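Local structure of hypothetical protein ylbA (Escherichia coli, 1RC6) at residues Leu34-Ile39 and Asn44-Ile49; Phe84-Ser89 and Leu168-Lys173. The protein hydrolyses S-ureidoglycine to S-ureidoglycolate and ammonia in the anaerobic breakdown of allantoin, with manganese as its cofactor. All blocks are in the same frame, centred on the assembly; numbering follows the deposited sequence.

Interaction 1: Leu34-Ile39 and Asn44-Ile49; sequences LVKNII and NCDATI
Ile39 meets Ile49 because CG1 lies beside its own backbone N (chi1 -56°) and chi2 is straight (174°), which carries CD1 across. There Ile39 CD1 rests 3.9 Å from Ile49 CG1, and the two side chains cross at a slant. The same Ile39 CD1 also lies 4.1 Å from Ala47 CB, so one methyl touches two residues of the strand. Asn37 meets Ile49 on another side of that side chain, crossing it at about a right angle. Asn37 CB sits 3.9 Å from Ile49 CD1, a contact that does not depend on how the amide is turned. The backbone of Asn37 adds the polar link. Asn37 N donates to Ala47 O at 2.6 Å, with an angle of 163° at the hydrogen. At one end of the contact, Leu34 CD1 approaches Thr48 OG1 at 4.2 Å. Near the surface Lys36 NZ stands 4.1 Å from Asp46 OD2. This is too far for a salt bridge, and the lysine is poorly ordered, so any attraction is probably weak. Strand 46-49 is paired on its other side with strand 60-67, through backbone hydrogen bonds of Asp46 with Thr65 and Thr48 with Leu63. Segment 34-39 is thus an irregular loop laid against the edge strand of a six-stranded antiparallel sheet, part of the bicupin fold of this enzyme.

Interaction 2: Phe84-Ser89 and Leu168-Lys173; sequences FLYVIS and LDFLPK
Phe170 points its CB toward Phe84 and Tyr86, and its ring lies against both. From CB the side chain runs to CG, and the contacts begin at the ring carbons beyond it. Phe170 CD1 comes first, 4.0 Å from Phe84 CZ. Here the edge of the Phe84 ring is directed at one face of Phe170. It is a T-shaped pair, with ring centroids 5.7 Å apart and planes at 86°. Next along the ring, Phe170 CE1 lies 4.0 Å from Tyr86 CD1. At the tip, Phe170 CZ is 3.8 Å from Tyr86 CE1. The Tyr86 ring meets Phe170 obliquely. Phe84 and Tyr86 both hold CG anti to the backbone N (chi1 172° and 175°), which extends both rings from the same face of strand 81-89, where they meet Phe170. Leu171 adds its methyl CD1, 4.3 Å from Phe84 CE2. Beyond these residues, Tyr108 makes another edge-to-face pair with Phe170, and Ile183 also touches its side chain. Replacing Phe170 by an alanine is likely to open a gap beside Phe84 and Tyr86 and to leave the edge of Phe84 without the ring face it meets. No hydrogen bond crosses between the segments. This buried contact joins strand 81-89 to the loop after strand 166-169, probably where the two cupin halves meet. It rests on dispersion, exclusion of water and the mild electrostatic attraction of ring edge for ring face.

How the interactions relate
Both contacts reach the same six-stranded sheet, but at different depths. Interaction 1 lies at its edge, on outermost strand 46-49, its centre about 16 Å from the centre of the chain, and is partly open to solvent. Interaction 2 uses strand 81-89, further into the sheet, and all its touching residues are buried. Their centres are about 22 Å apart and they do not touch. The chemistry follows the place. Interaction 1 mixes a backbone hydrogen bond, aliphatic packing and a loose pair of opposite charges, and it joins neighbouring parts of the chain. Interaction 2 is aromatic and apolar, and it brings together segments 79 residues apart.

Interaction 1: Leu34-Ile39 and Asn44-Ile49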
ATOM      1  N   LEU A  34     -11.903   5.419  11.231  1.00 65.70           N
ATOM      2  CA  LEU A  34     -12.732   4.635  10.325  1.00 63.46           C
ATOM      3  C   LEU A  34     -13.260   3.398  11.010  1.00 63.18           C
ATOM      4  O   LEU A  34     -12.600   2.809  11.865  1.00 63.94           O
ATOM      5  CB  LEU A  34     -11.953   4.216   9.082  1.00 56.82           C
ATOM      6  CG  LEU A  34     -11.627   5.335   8.101  1.00 55.91           C
ATOM      7  CD1 LEU A  34     -11.086   4.739   6.806  1.00 53.35           C
ATOM      8  CD2 LEU A  34     -12.889   6.141   7.821  1.00 55.06           C
ATOM      9  N   VAL A  35     -14.465   3.009  10.625  1.00 70.51           N
ATOM     10  CA  VAL A  35     -15.085   1.834  11.199  1.00 71.87           C
ATOM     11  C   VAL A  35     -14.369   0.638  10.598  1.00 68.90           C
ATOM     12  O   VAL A  35     -13.987   0.661   9.430  1.00 69.37           O
ATOM     13  CB  VAL A  35     -16.587   1.770  10.842  1.00 75.16           C
ATOM     14  CG1 VAL A  35     -17.313   0.829  11.810  1.00 78.22           C
ATOM     15  CG2 VAL A  35     -17.194   3.179  10.864  1.00 78.27           C
ATOM     16  N   LYS A  36     -14.181  -0.404  11.393  1.00 52.06           N
ATOM     17  CA  LYS A  36     -13.507  -1.591  10.907  1.00 50.02           C
ATOM     18  C   LYS A  36     -14.410  -2.414   9.982  1.00 43.62           C
ATOM     19  O   LYS A  36     -15.640  -2.351  10.063  1.00 44.49           O
ATOM     20  CB  LYS A  36     -13.026  -2.424  12.102  1.00 67.31           C
ATOM     21  CG  LYS A  36     -12.257  -1.591  13.133  1.00 78.99           C
ATOM     22  CD  LYS A  36     -11.219  -0.679  12.450  1.00 89.32           C
ATOM     23  CE  LYS A  36     -10.651   0.398  13.385  1.00 94.28           C
ATOM     24  NZ  LYS A  36      -9.846  -0.152  14.514  1.00 95.45           N
ATOM     25  N   ASN A  37     -13.787  -3.169   9.084  1.00 37.13           N
ATOM     26  CA  ASN A  37     -14.515  -4.003   8.142  1.00 30.06           C
ATOM     27  C   ASN A  37     -14.424  -5.468   8.544  1.00 27.42           C
ATOM     28  O   ASN A  37     -13.335  -5.983   8.815  1.00 25.97           O
ATOM     29  CB  ASN A  37     -13.925  -3.841   6.749  1.00 33.62           C
ATOM     30  CG  ASN A  37     -14.190  -2.488   6.158  1.00 29.84           C
ATOM     31  OD1 ASN A  37     -15.317  -2.188   5.780  1.00 29.20           O
ATOM     32  ND2 ASN A  37     -13.155  -1.658   6.073  1.00 29.99           N
ATOM     33  N   ILE A  38     -15.568  -6.140   8.587  1.00 29.38           N
ATOM     34  CA  ILE A  38     -15.599  -7.556   8.926  1.00 25.23           C
ATOM     35  C   ILE A  38     -15.468  -8.284   7.610  1.00 27.97           C
ATOM     36  O   ILE A  38     -16.417  -8.341   6.851  1.00 26.74           O
ATOM     37  CB  ILE A  38     -16.932  -7.967   9.556  1.00 23.44           C
ATOM     38  CG1 ILE A  38     -17.068  -7.345  10.947  1.00 23.28           C
ATOM     39  CG2 ILE A  38     -17.036  -9.477   9.589  1.00 23.52           C
ATOM     40  CD1 ILE A  38     -15.987  -7.758  11.897  1.00 21.98           C
ATOM     41  N   ILE A  39     -14.293  -8.831   7.334  1.00 31.40           N
ATOM     42  CA  ILE A  39     -14.080  -9.540   6.082  1.00 30.11           C
ATOM     43  C   ILE A  39     -13.901 -11.033   6.325  1.00 34.89           C
ATOM     44  O   ILE A  39     -12.993 -11.448   7.043  1.00 36.54           O
ATOM     45  CB  ILE A  39     -12.824  -9.018   5.350  1.00 21.06           C
ATOM     46  CG1 ILE A  39     -12.933  -7.507   5.133  1.00 18.88           C
ATOM     47  CG2 ILE A  39     -12.668  -9.728   4.011  1.00 20.63           C
ATOM     48  CD1 ILE A  39     -11.683  -6.888   4.544  1.00 15.49           C
ATOM     49  N   ASN A  44      -9.170 -12.611  14.300  1.00 34.00           N
ATOM     50  CA  ASN A  44      -8.409 -11.909  15.326  1.00 33.13           C
ATOM     51  C   ASN A  44      -7.550 -10.743  14.832  1.00 32.80           C
ATOM     52  O   ASN A  44      -6.347 -10.683  15.118  1.00 31.82           O
ATOM     53  CB  ASN A  44      -7.531 -12.916  16.055  1.00 38.61           C
ATOM     54  CG  ASN A  44      -8.303 -14.134  16.486  1.00 36.99           C
ATOM     55  OD1 ASN A  44      -9.354 -14.018  17.107  1.00 36.32           O
ATOM     56  ND2 ASN A  44      -7.789 -15.313  16.159  1.00 38.42           N
ATOM     57  N   CYS A  45      -8.176  -9.810  14.119  1.00 35.03           N
ATOM     58  CA  CYS A  45      -7.468  -8.652  13.582  1.00 37.66           C
ATOM     59  C   CYS A  45      -8.481  -7.626  13.099  1.00 38.45           C
ATOM     60  O   CYS A  45      -9.600  -7.985  12.738  1.00 38.92           O
ATOM     61  CB  CYS A  45      -6.618  -9.065  12.383  1.00 38.21           C
ATOM     62  SG  CYS A  45      -7.649  -9.563  10.971  1.00 38.08           S
ATOM     63  N   ASP A  46      -8.078  -6.359  13.079  1.00 35.28           N
ATOM     64  CA  ASP A  46      -8.951  -5.291  12.613  1.00 35.17           C
ATOM     65  C   ASP A  46      -8.603  -4.969  11.165  1.00 33.68           C
ATOM     66  O   ASP A  46      -7.494  -4.522  10.873  1.00 32.85           O
ATOM     67  CB  ASP A  46      -8.773  -4.031  13.463  1.00 42.03           C
ATOM     68  CG  ASP A  46      -9.085  -4.265  14.923  1.00 42.29           C
ATOM     69  OD1 ASP A  46     -10.058  -4.998  15.188  1.00 41.57           O
ATOM     70  OD2 ASP A  46      -8.365  -3.711  15.792  1.00 42.62           O
ATOM     71  N   ALA A  47      -9.537  -5.210  10.254  1.00 34.20           N
ATOM     72  CA  ALA A  47      -9.275  -4.911   8.850  1.00 34.46           C
ATOM     73  C   ALA A  47     -10.047  -3.679   8.426  1.00 33.68           C
ATOM     74  O   ALA A  47     -11.231  -3.522   8.721  1.00 34.56           O
ATOM     75  CB  ALA A  47      -9.651  -6.088   7.958  1.00 38.90           C
ATOM     76  N   THR A  48      -9.362  -2.786   7.739  1.00 31.13           N
ATOM     77  CA  THR A  48     -10.011  -1.592   7.276  1.00 31.84           C
ATOM     78  C   THR A  48      -9.710  -1.366   5.802  1.00 27.83           C
ATOM     79  O   THR A  48      -8.583  -1.089   5.409  1.00 28.74           O
ATOM     80  CB  THR A  48      -9.592  -0.389   8.147  1.00 43.80           C
ATOM     81  OG1 THR A  48      -9.728   0.816   7.392  1.00 47.21           O
ATOM     82  CG2 THR A  48      -8.168  -0.546   8.639  1.00 44.94           C
ATOM     83  N   ILE A  49     -10.740  -1.544   4.989  1.00 27.59           N
ATOM     84  CA  ILE A  49     -10.654  -1.355   3.546  1.00 27.68           C
ATOM     85  C   ILE A  49     -10.397   0.123   3.207  1.00 27.59           C
ATOM     86  O   ILE A  49     -10.989   1.015   3.819  1.00 25.14           O
ATOM     87  CB  ILE A  49     -11.957  -1.802   2.890  1.00 23.76           C
ATOM     88  CG1 ILE A  49     -12.171  -3.287   3.148  1.00 24.60           C
ATOM     89  CG2 ILE A  49     -11.932  -1.505   1.422  1.00 21.58           C
ATOM     90  CD1 ILE A  49     -13.574  -3.754   2.842  1.00 21.44           C
TER

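Interaction 2: Phe84-Ser89 and Leu168-Lys173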
ATOM      1  N   PHE A  84      -0.402  -8.231  -2.964  1.00 30.78           N
ATOM      2  CA  PHE A  84       0.849  -7.723  -2.413  1.00 30.49           C
ATOM      3  C   PHE A  84       0.671  -7.397  -0.941  1.00 33.39           C
ATOM      4  O   PHE A  84      -0.297  -6.743  -0.554  1.00 34.54           O
ATOM      5  CB  PHE A  84       1.282  -6.471  -3.186  1.00 21.90           C
ATOM      6  CG  PHE A  84       2.460  -5.759  -2.589  1.00 22.19           C
ATOM      7  CD1 PHE A  84       2.287  -4.844  -1.564  1.00 21.30           C
ATOM      8  CD2 PHE A  84       3.755  -6.025  -3.043  1.00 22.07           C
ATOM      9  CE1 PHE A  84       3.383  -4.202  -0.991  1.00 21.97           C
ATOM     10  CE2 PHE A  84       4.859  -5.386  -2.476  1.00 20.81           C
ATOM     11  CZ  PHE A  84       4.673  -4.475  -1.449  1.00 22.00           C
ATOM     12  N   LEU A  85       1.608  -7.843  -0.119  1.00 30.48           N
ATOM     13  CA  LEU A  85       1.543  -7.592   1.310  1.00 30.48           C
ATOM     14  C   LEU A  85       2.813  -6.896   1.785  1.00 32.58           C
ATOM     15  O   LEU A  85       3.901  -7.209   1.326  1.00 33.51           O
ATOM     16  CB  LEU A  85       1.359  -8.917   2.065  1.00 28.36           C
ATOM     17  CG  LEU A  85       1.332  -8.903   3.603  1.00 27.23           C
ATOM     18  CD1 LEU A  85       0.790 -10.222   4.130  1.00 23.23           C
ATOM     19  CD2 LEU A  85       2.716  -8.635   4.144  1.00 24.92           C
ATOM     20  N   TYR A  86       2.668  -5.949   2.709  1.00 27.54           N
ATOM     21  CA  TYR A  86       3.811  -5.232   3.246  1.00 27.55           C
ATOM     22  C   TYR A  86       3.697  -5.119   4.763  1.00 27.33           C
ATOM     23  O   TYR A  86       2.706  -4.621   5.287  1.00 27.29           O
ATOM     24  CB  TYR A  86       3.900  -3.835   2.642  1.00 32.37           C
ATOM     25  CG  TYR A  86       5.000  -3.003   3.241  1.00 31.37           C
ATOM     26  CD1 TYR A  86       6.279  -3.022   2.708  1.00 30.00           C
ATOM     27  CD2 TYR A  86       4.775  -2.243   4.386  1.00 32.73           C
ATOM     28  CE1 TYR A  86       7.320  -2.309   3.296  1.00 29.67           C
ATOM     29  CE2 TYR A  86       5.805  -1.527   4.989  1.00 32.67           C
ATOM     30  CZ  TYR A  86       7.079  -1.569   4.440  1.00 31.11           C
ATOM     31  OH  TYR A  86       8.121  -0.916   5.065  1.00 31.73           O
ATOM     32  N   VAL A  87       4.718  -5.592   5.463  1.00 37.23           N
ATOM     33  CA  VAL A  87       4.718  -5.531   6.908  1.00 39.49           C
ATOM     34  C   VAL A  87       5.110  -4.143   7.364  1.00 40.03           C
ATOM     35  O   VAL A  87       6.271  -3.753   7.284  1.00 39.95           O
ATOM     36  CB  VAL A  87       5.699  -6.537   7.529  1.00 36.19           C
ATOM     37  CG1 VAL A  87       5.681  -6.384   9.051  1.00 36.62           C
ATOM     38  CG2 VAL A  87       5.323  -7.963   7.115  1.00 38.08           C
ATOM     39  N   ILE A  88       4.124  -3.397   7.836  1.00 42.20           N
ATOM     40  CA  ILE A  88       4.359  -2.055   8.320  1.00 40.77           C
ATOM     41  C   ILE A  88       5.171  -2.128   9.615  1.00 42.26           C
ATOM     42  O   ILE A  88       6.046  -1.298   9.858  1.00 43.30           O
ATOM     43  CB  ILE A  88       3.010  -1.339   8.557  1.00 31.17           C
ATOM     44  CG1 ILE A  88       2.286  -1.165   7.217  1.00 27.14           C
ATOM     45  CG2 ILE A  88       3.234   0.003   9.223  1.00 28.73           C
ATOM     46  CD1 ILE A  88       0.837  -0.764   7.348  1.00 24.57           C
ATOM     47  N   SER A  89       4.891  -3.135  10.432  1.00 37.42           N
ATOM     48  CA  SER A  89       5.599  -3.306  11.691  1.00 37.01           C
ATOM     49  C   SER A  89       5.254  -4.656  12.323  1.00 37.97           C
ATOM     50  O   SER A  89       4.176  -5.207  12.082  1.00 37.12           O
ATOM     51  CB  SER A  89       5.201  -2.211  12.657  1.00 30.88           C
ATOM     52  OG  SER A  89       3.881  -2.447  13.106  1.00 35.74           O
ATOM     53  N   LEU A 168      12.343   3.442  -3.877  1.00 43.19           N
ATOM     54  CA  LEU A 168      12.494   1.998  -3.813  1.00 40.63           C
ATOM     55  C   LEU A 168      11.509   1.348  -4.779  1.00 39.55           C
ATOM     56  O   LEU A 168      10.351   1.767  -4.872  1.00 38.48           O
ATOM     57  CB  LEU A 168      12.235   1.472  -2.406  1.00 40.76           C
ATOM     58  CG  LEU A 168      13.051   2.083  -1.272  1.00 40.48           C
ATOM     59  CD1 LEU A 168      12.970   1.168  -0.051  1.00 36.23           C
ATOM     60  CD2 LEU A 168      14.508   2.255  -1.704  1.00 38.09           C
ATOM     61  N   ASP A 169      11.985   0.350  -5.517  1.00 38.88           N
ATOM     62  CA  ASP A 169      11.135  -0.383  -6.441  1.00 39.61           C
ATOM     63  C   ASP A 169      11.029  -1.796  -5.877  1.00 37.90           C
ATOM     64  O   ASP A 169      12.026  -2.506  -5.748  1.00 41.05           O
ATOM     65  CB  ASP A 169      11.737  -0.408  -7.841  1.00 53.88           C
ATOM     66  CG  ASP A 169      11.869   0.972  -8.441  1.00 58.75           C
ATOM     67  OD1 ASP A 169      11.320   1.926  -7.844  1.00 61.12           O
ATOM     68  OD2 ASP A 169      12.514   1.100  -9.511  1.00 63.33           O
ATOM     69  N   PHE A 170       9.809  -2.194  -5.535  1.00 38.70           N
ATOM     70  CA  PHE A 170       9.554  -3.494  -4.940  1.00 34.82           C
ATOM     71  C   PHE A 170       9.469  -4.666  -5.886  1.00 32.69           C
ATOM     72  O   PHE A 170       9.778  -5.784  -5.504  1.00 31.85           O
ATOM     73  CB  PHE A 170       8.256  -3.436  -4.152  1.00 34.35           C
ATOM     74  CG  PHE A 170       8.414  -2.911  -2.771  1.00 31.37           C
ATOM     75  CD1 PHE A 170       8.640  -3.772  -1.716  1.00 29.13           C
ATOM     76  CD2 PHE A 170       8.335  -1.548  -2.521  1.00 32.99           C
ATOM     77  CE1 PHE A 170       8.786  -3.281  -0.420  1.00 29.59           C
ATOM     78  CE2 PHE A 170       8.482  -1.048  -1.225  1.00 32.58           C
ATOM     79  CZ  PHE A 170       8.709  -1.919  -0.174  1.00 26.99           C
ATOM     80  N   LEU A 171       9.043  -4.416  -7.115  1.00 28.19           N
ATOM     81  CA  LEU A 171       8.851  -5.489  -8.073  1.00 29.50           C
ATOM     82  C   LEU A 171       9.672  -5.367  -9.334  1.00 31.48           C
ATOM     83  O   LEU A 171      10.210  -4.317  -9.639  1.00 30.56           O
ATOM     84  CB  LEU A 171       7.359  -5.562  -8.440  1.00 32.23           C
ATOM     85  CG  LEU A 171       6.389  -6.396  -7.586  1.00 31.38           C
ATOM     86  CD1 LEU A 171       6.820  -6.442  -6.127  1.00 29.08           C
ATOM     87  CD2 LEU A 171       4.991  -5.830  -7.729  1.00 31.21           C
ATOM     88  N   PRO A 172       9.790  -6.463 -10.090  1.00 39.49           N
ATOM     89  CA  PRO A 172      10.562  -6.436 -11.337  1.00 43.05           C
ATOM     90  C   PRO A 172       9.863  -5.503 -12.333  1.00 44.18           C
ATOM     91  O   PRO A 172       8.648  -5.349 -12.281  1.00 42.58           O
ATOM     92  CB  PRO A 172      10.527  -7.903 -11.794  1.00 23.68           C
ATOM     93  CG  PRO A 172      10.397  -8.660 -10.520  1.00 22.18           C
ATOM     94  CD  PRO A 172       9.397  -7.842  -9.743  1.00 24.25           C
ATOM     95  N   LYS A 173      10.624  -4.899 -13.238  1.00 35.63           N
ATOM     96  CA  LYS A 173      10.065  -3.987 -14.235  1.00 40.98           C
ATOM     97  C   LYS A 173       9.560  -4.700 -15.490  1.00 41.08           C
ATOM     98  O   LYS A 173       8.865  -4.104 -16.297  1.00 44.11           O
ATOM     99  CB  LYS A 173      11.119  -2.960 -14.645  1.00 52.32           C
ATOM    100  CG  LYS A 173      11.911  -2.395 -13.480  1.00 59.46           C
ATOM    101  CD  LYS A 173      11.090  -1.436 -12.644  1.00 65.99           C
ATOM    102  CE  LYS A 173      11.296  -0.008 -13.113  1.00 71.00           C
ATOM    103  NZ  LYS A 173      12.702   0.450 -12.898  1.00 73.64           N
TER